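PDB 3W42: phosphoserine phosphatase RsbX from Bacillus subtilis, which dephosphorylates the stressosome protein RsbS at phosphoserine and thereby acts as a negative regulator of sigma-B, the factor of the general stress response. Local coordinates for residues V160-I163 with R164-L167; S179-M182 with Y183-S186. One frame throughout, in Å; residues are numbered along the deposited sequence. Where two conformers were deposited one is given.

Interaction 1. Residues V160-I163 with R164-L167; sequences VPDI and RSHL
The imidazole of His166 turns one edge to the residues that lead into its helix: Asp162 O lies near the ring plane, 3.4 Å from CD2, and the CA of Ile163 sits at the rim as well. Val160, reaching in from the opposite direction, brings its CG1 obliquely to the ring, 3.7 Å from CD2. With CG anti to the carbonyl carbon (chi1 -67°), the His166 ring points back toward the start of the helix. Its ND1 is hydrogen-bonded to Ser179 OG, and a water bridges NE2 and Asp162 N, the bond to Asp162 N being weak.

Asp162 is the N-cap of helix 163-169. Its carboxylate receives Ser165 N through OD1, a weak bond of 3.4 Å, while a second water accepts a hydrogen bond from Arg164 N and donates one to Asp162 OD1 at 2.7 Å. A stronger bond to the same residue comes from the Ser165 hydroxyl, which donates to Asp162 O at 2.7 Å, in the carbonyl plane. A chi1 of 72° holds OG between the backbone N and carbonyl carbon of Ser165, facing back to the cap. One turn on, Leu167 N closes on Ile163 O at 3.2 Å, nearly straight at 167°. Beneath this turn, Ile163 and Leu167 pack against Ile113 of strand 111-115, fixing the helix to the sheet.

In the first turn Arg164 N is thus met by water and Ser165 N only weakly by the Asp162 carboxylate, whose negative charge at the amino end of the helix would probably be favoured by the helix dipole.

Interaction 2. Residues S179-M182 with Y183-S186; sequences SLKM and YTTS
Ser179 lies on helix 173-179, and its carbonyl O comes obliquely to the Tyr183 ring, 4.3 Å from CE2. Leu180 follows with two contacts on Tyr183: its O accepts from Tyr183 N at 3.0 Å, the donor standing above the carbonyl plane, and its CD2 meets Tyr183 CD2 at 4.1 Å, the two side chains running about at right angles. Leu180 also touches Ile163 and His166 of helix 163-169.

Lys181 and Met182 belong to a short 3-10 turn, whose i to i+3 bonding is continued by Thr184 N giving to Lys181 O. This oxygen is gripped twice, because Thr184 OG1 also donates to it at 2.7 Å, in the carbonyl plane and on a lone pair. Meanwhile the lysine NZ bends round to the methyl CG2 of Thr185.

Met182 makes a Met-aromatic contact with the neighbouring tyrosine. Placed between the backbone N and carbonyl carbon (chi1 72°), its CG lies over the ring centre of Tyr183 in a CH-pi contact, 3.5 Å from the centroid. SD stands obliquely, 3.6 Å from Tyr183 CZ, and CE bends back over CE1. Met182 O accepts from a water that in turn accepts from Ser186 N.

Overall arrangement
Both contacts are local and lie on the same side of the PPM-type phosphatase fold, the side chains of Val160 and Tyr183 about 14 and 13 Å from the bound manganese. Interaction 1 is partly buried: it starts helix 163-169 over the six-stranded sheet, with Ile163 and Leu167 enclosed and a carboxylate capping the amino end. Interaction 2 is a surface contact beyond helix 173-179, where Leu180 alone is buried and a 3-10 turn, a doubly used carbonyl and a sulfur-aromatic contact take the place of the charged cap. The two meet directly: besides the His166 to Ser179 tie, Val160 and Pro161 pack on the Tyr183 ring, joining the start of helix 163-169 to the segment that follows helix 173-179.

Interaction 1. Residues V160-I163 with R164-L167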
ATOM      1  N   VAL A 160       8.574   5.440 -10.986  1.00 10.55           N
ATOM      2  CA  VAL A 160       7.889   6.471 -11.789  1.00  9.28           C
ATOM      3  C   VAL A 160       8.457   7.822 -11.496  1.00  9.62           C
ATOM      4  O   VAL A 160       8.615   8.175 -10.340  1.00 12.06           O
ATOM      5  CB  VAL A 160       6.337   6.506 -11.418  1.00 10.91           C
ATOM      6  CG1 VAL A 160       5.650   7.637 -12.200  1.00 10.89           C
ATOM      7  CG2 VAL A 160       5.730   5.200 -11.702  1.00 11.77           C
ATOM      8  N   PRO A 161       8.790   8.635 -12.491  1.00 10.35           N
ATOM      9  CA  PRO A 161       9.418   9.956 -12.200  1.00 12.10           C
ATOM     10  C   PRO A 161       8.538  10.904 -11.390  1.00 10.37           C
ATOM     11  O   PRO A 161       9.036  11.545 -10.529  1.00 13.63           O
ATOM     12  CB  PRO A 161       9.751  10.519 -13.575  1.00 12.76           C
ATOM     13  CG  PRO A 161       9.866   9.350 -14.451  1.00 12.21           C
ATOM     14  CD  PRO A 161       8.845   8.315 -13.916  1.00 10.91           C
ATOM     15  N   ASP A 162       7.285  11.004 -11.707  1.00 10.31           N
ATOM     16  CA  ASP A 162       6.390  11.961 -11.187  1.00 10.48           C
ATOM     17  C   ASP A 162       5.018  11.388 -10.924  1.00  8.82           C
ATOM     18  O   ASP A 162       4.035  11.630 -11.629  1.00  8.77           O
ATOM     19  CB  ASP A 162       6.284  13.183 -12.106  1.00 11.98           C
ATOM     20  CG  ASP A 162       5.405  14.294 -11.612  1.00 15.69           C
ATOM     21  OD1 ASP A 162       4.977  14.294 -10.457  1.00 17.31           O
ATOM     22  OD2 ASP A 162       5.284  15.314 -12.363  1.00 19.23           O
ATOM     23  N   ILE A 163       4.909  10.564  -9.888  1.00  8.39           N
ATOM     24  CA  ILE A 163       3.656   9.898  -9.584  1.00  8.01           C
ATOM     25  C   ILE A 163       2.494  10.800  -9.380  1.00  8.54           C
ATOM     26  O   ILE A 163       1.366  10.499  -9.725  1.00  9.08           O
ATOM     27  CB  ILE A 163       3.860   8.879  -8.438  1.00  9.22           C
ATOM     28  CG1 ILE A 163       2.682   7.952  -8.225  1.00 10.66           C
ATOM     29  CG2 ILE A 163       4.188   9.623  -7.101  1.00 10.56           C
ATOM     30  CD1 ILE A 163       2.402   7.126  -9.386  1.00 12.63           C
ATOM     31  N   ARG A 164       2.749  11.962  -8.784  1.00  9.04           N
ATOM     32  CA  ARG A 164       1.679  12.915  -8.497  0.70  9.79           C
ATOM     33  C   ARG A 164       0.968  13.286  -9.775  1.00  8.95           C
ATOM     34  O   ARG A 164      -0.231  13.474  -9.775  1.00 10.34           O
ATOM     35  CB  ARG A 164       2.279  14.157  -7.857  0.70 10.36           C
ATOM     36  CG  ARG A 164       2.658  14.038  -6.412  0.70 14.98           C
ATOM     37  CD  ARG A 164       3.267  15.356  -5.973  0.70 20.69           C
ATOM     38  NE  ARG A 164       3.573  15.357  -4.553  0.70 28.40           N
ATOM     39  CZ  ARG A 164       4.408  16.184  -3.956  0.70 28.52           C
ATOM     40  NH1 ARG A 164       5.025  17.134  -4.660  0.70 29.95           N
ATOM     41  NH2 ARG A 164       4.584  16.077  -2.632  0.70 29.71           N
ATOM     42  N   SER A 165       1.700  13.442 -10.872  1.00  9.24           N
ATOM     43  CA  SER A 165       1.074  13.838 -12.112  1.00  9.21           C
ATOM     44  C   SER A 165       0.056  12.799 -12.623  1.00  7.64           C
ATOM     45  O   SER A 165      -0.957  13.142 -13.187  1.00  8.32           O
ATOM     46  CB  SER A 165       2.154  14.144 -13.172  1.00 11.41           C
ATOM     47  OG  SER A 165       2.821  12.990 -13.667  1.00 11.31           O
ATOM     48  N   HIS A 166       0.396  11.503 -12.430  1.00  7.84           N
ATOM     49  CA  HIS A 166      -0.505  10.475 -12.863  1.00  7.12           C
ATOM     50  C   HIS A 166      -1.790  10.526 -12.051  1.00  6.65           C
ATOM     51  O   HIS A 166      -2.890  10.311 -12.568  1.00  7.70           O
ATOM     52  CB  HIS A 166       0.181   9.090 -12.738  1.00  7.17           C
ATOM     53  CG  HIS A 166       1.321   8.932 -13.679  1.00  7.25           C
ATOM     54  ND1 HIS A 166       1.135   8.361 -14.911  1.00  7.30           N
ATOM     55  CD2 HIS A 166       2.606   9.276 -13.569  1.00  7.12           C
ATOM     56  CE1 HIS A 166       2.305   8.366 -15.530  1.00  7.71           C
ATOM     57  NE2 HIS A 166       3.234   8.910 -14.753  1.00  7.93           N
ATOM     58  N   LEU A 167      -1.659  10.720 -10.740  1.00  6.64           N
ATOM     59  CA  LEU A 167      -2.839  10.841  -9.850  1.00  6.91           C
ATOM     60  C   LEU A 167      -3.650  12.050 -10.237  1.00  6.96           C
ATOM     61  O   LEU A 167      -4.871  11.974 -10.246  1.00  8.33           O
ATOM     62  CB  LEU A 167      -2.398  10.953  -8.402  1.00  6.71           C
ATOM     63  CG  LEU A 167      -1.678   9.715  -7.824  1.00  6.61           C
ATOM     64  CD1 LEU A 167      -1.210  10.048  -6.401  1.00  8.28           C
ATOM     65  CD2 LEU A 167      -2.568   8.566  -7.734  1.00  8.24           C
TER
HETATM   66  O   HOH W   1       5.958  10.757 -14.756  1.00  5.42           O
HETATM   67  O   HOH W   2       5.385  13.211  -7.963  1.00 17.35           O

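Interaction 2. Residues S179-M182 with Y183-S186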
ATOM      1  N   SER A 179      -2.444   4.725 -17.084  1.00  7.35           N
ATOM      2  CA  SER A 179      -1.429   5.775 -17.190  1.00  7.48           C
ATOM      3  C   SER A 179      -0.044   5.298 -16.788  1.00  7.48           C
ATOM      4  O   SER A 179       0.976   5.838 -17.267  1.00  8.16           O
ATOM      5  CB  SER A 179      -1.867   6.932 -16.296  1.00  7.94           C
ATOM      6  OG  SER A 179      -1.066   8.063 -16.401  1.00  8.13           O
ATOM      7  N   LEU A 180       0.024   4.314 -15.900  1.00  6.74           N
ATOM      8  CA  LEU A 180       1.268   3.747 -15.386  1.00  7.52           C
ATOM      9  C   LEU A 180       1.784   2.576 -16.168  1.00  7.56           C
ATOM     10  O   LEU A 180       2.820   2.018 -15.805  1.00  8.43           O
ATOM     11  CB  LEU A 180       1.020   3.291 -13.907  1.00  7.58           C
ATOM     12  CG  LEU A 180       0.705   4.423 -12.907  1.00  7.69           C
ATOM     13  CD1 LEU A 180       0.239   3.815 -11.593  1.00  9.10           C
ATOM     14  CD2 LEU A 180       1.829   5.362 -12.715  1.00  9.37           C
ATOM     15  N   LYS A 181       1.118   2.200 -17.273  1.00  8.03           N
ATOM     16  CA  LYS A 181       1.461   0.941 -17.928  1.00  9.55           C
ATOM     17  C   LYS A 181       2.920   0.917 -18.363  1.00  8.48           C
ATOM     18  O   LYS A 181       3.533  -0.183 -18.293  1.00  8.77           O
ATOM     19  CB  LYS A 181       0.563   0.752 -19.133  1.00 11.48           C
ATOM     20  CG  LYS A 181       0.962  -0.442 -19.932  1.00 20.41           C
ATOM     21  CD  LYS A 181       0.047  -0.866 -20.990  1.00 26.48           C
ATOM     22  CE  LYS A 181       0.560  -2.215 -21.601  1.00 33.50           C
ATOM     23  NZ  LYS A 181       1.806  -2.084 -22.497  1.00 35.13           N
ATOM     24  N   MET A 182       3.531   2.022 -18.797  1.00  8.21           N
ATOM     25  CA  MET A 182       4.888   1.953 -19.296  1.00  9.41           C
ATOM     26  C   MET A 182       5.865   1.484 -18.260  1.00  8.63           C
ATOM     27  O   MET A 182       6.952   1.040 -18.589  1.00 10.67           O
ATOM     28  CB  MET A 182       5.320   3.254 -19.910  1.00  8.88           C
ATOM     29  CG  MET A 182       5.579   4.381 -18.914  1.00 11.15           C
ATOM     30  SD  MET A 182       6.652   5.710 -19.442  1.00 11.74           S
ATOM     31  CE  MET A 182       8.212   4.806 -19.583  1.00 14.88           C
ATOM     32  N   TYR A 183       5.559   1.613 -16.980  1.00  7.92           N
ATOM     33  CA  TYR A 183       6.432   1.241 -15.863  1.00  8.57           C
ATOM     34  C   TYR A 183       6.278  -0.193 -15.459  1.00  8.38           C
ATOM     35  O   TYR A 183       6.956  -0.666 -14.548  1.00  9.36           O
ATOM     36  CB  TYR A 183       6.162   2.207 -14.682  1.00  8.91           C
ATOM     37  CG  TYR A 183       6.163   3.613 -15.057  1.00  9.03           C
ATOM     38  CD1 TYR A 183       7.307   4.247 -15.458  1.00  9.95           C
ATOM     39  CD2 TYR A 183       4.973   4.297 -15.095  1.00  9.77           C
ATOM     40  CE1 TYR A 183       7.330   5.578 -15.834  1.00 11.26           C
ATOM     41  CE2 TYR A 183       4.913   5.641 -15.488  1.00 10.18           C
ATOM     42  CZ  TYR A 183       6.068   6.250 -15.895  1.00 10.84           C
ATOM     43  OH  TYR A 183       5.994   7.584 -16.260  1.00 11.72           O
ATOM     44  N   THR A 184       5.396  -0.938 -16.110  1.00  9.15           N
ATOM     45  CA  THR A 184       5.060  -2.306 -15.727  1.00  9.32           C
ATOM     46  C   THR A 184       5.603  -3.338 -16.697  1.00 10.41           C
ATOM     47  O   THR A 184       5.509  -4.518 -16.424  1.00 11.30           O
ATOM     48  CB  THR A 184       3.526  -2.502 -15.672  1.00 10.08           C
ATOM     49  OG1 THR A 184       2.953  -2.478 -16.990  1.00 10.72           O
ATOM     50  CG2 THR A 184       2.839  -1.529 -14.697  1.00 11.67           C
ATOM     51  N   THR A 185       6.159  -2.911 -17.819  1.00 11.13           N
ATOM     52  CA  THR A 185       6.525  -3.813 -18.846  1.00 13.36           C
ATOM     53  C   THR A 185       7.891  -4.507 -18.622  1.00 12.89           C
ATOM     54  O   THR A 185       8.112  -5.618 -19.055  1.00 15.09           O
ATOM     55  CB  THR A 185       6.453  -3.120 -20.232  1.00 14.90           C
ATOM     56  OG1 THR A 185       7.200  -1.939 -20.140  1.00 17.91           O
ATOM     57  CG2 THR A 185       5.019  -2.800 -20.569  1.00 18.61           C
ATOM     58  N   SER A 186       8.830  -3.840 -17.982  1.00 12.22           N
ATOM     59  CA  SER A 186      10.137  -4.421 -17.812  1.00 13.97           C
ATOM     60  C   SER A 186      10.169  -5.590 -16.833  1.00 12.98           C
ATOM     61  O   SER A 186      10.979  -6.481 -16.964  1.00 14.16           O
ATOM     62  CB  SER A 186      11.101  -3.370 -17.255  1.00 15.45           C
ATOM     63  OG  SER A 186      10.892  -3.133 -15.835  1.00 18.78           O
TER
HETATM   64  O   HOH W   3       8.736  -0.939 -17.365  1.00 13.74           O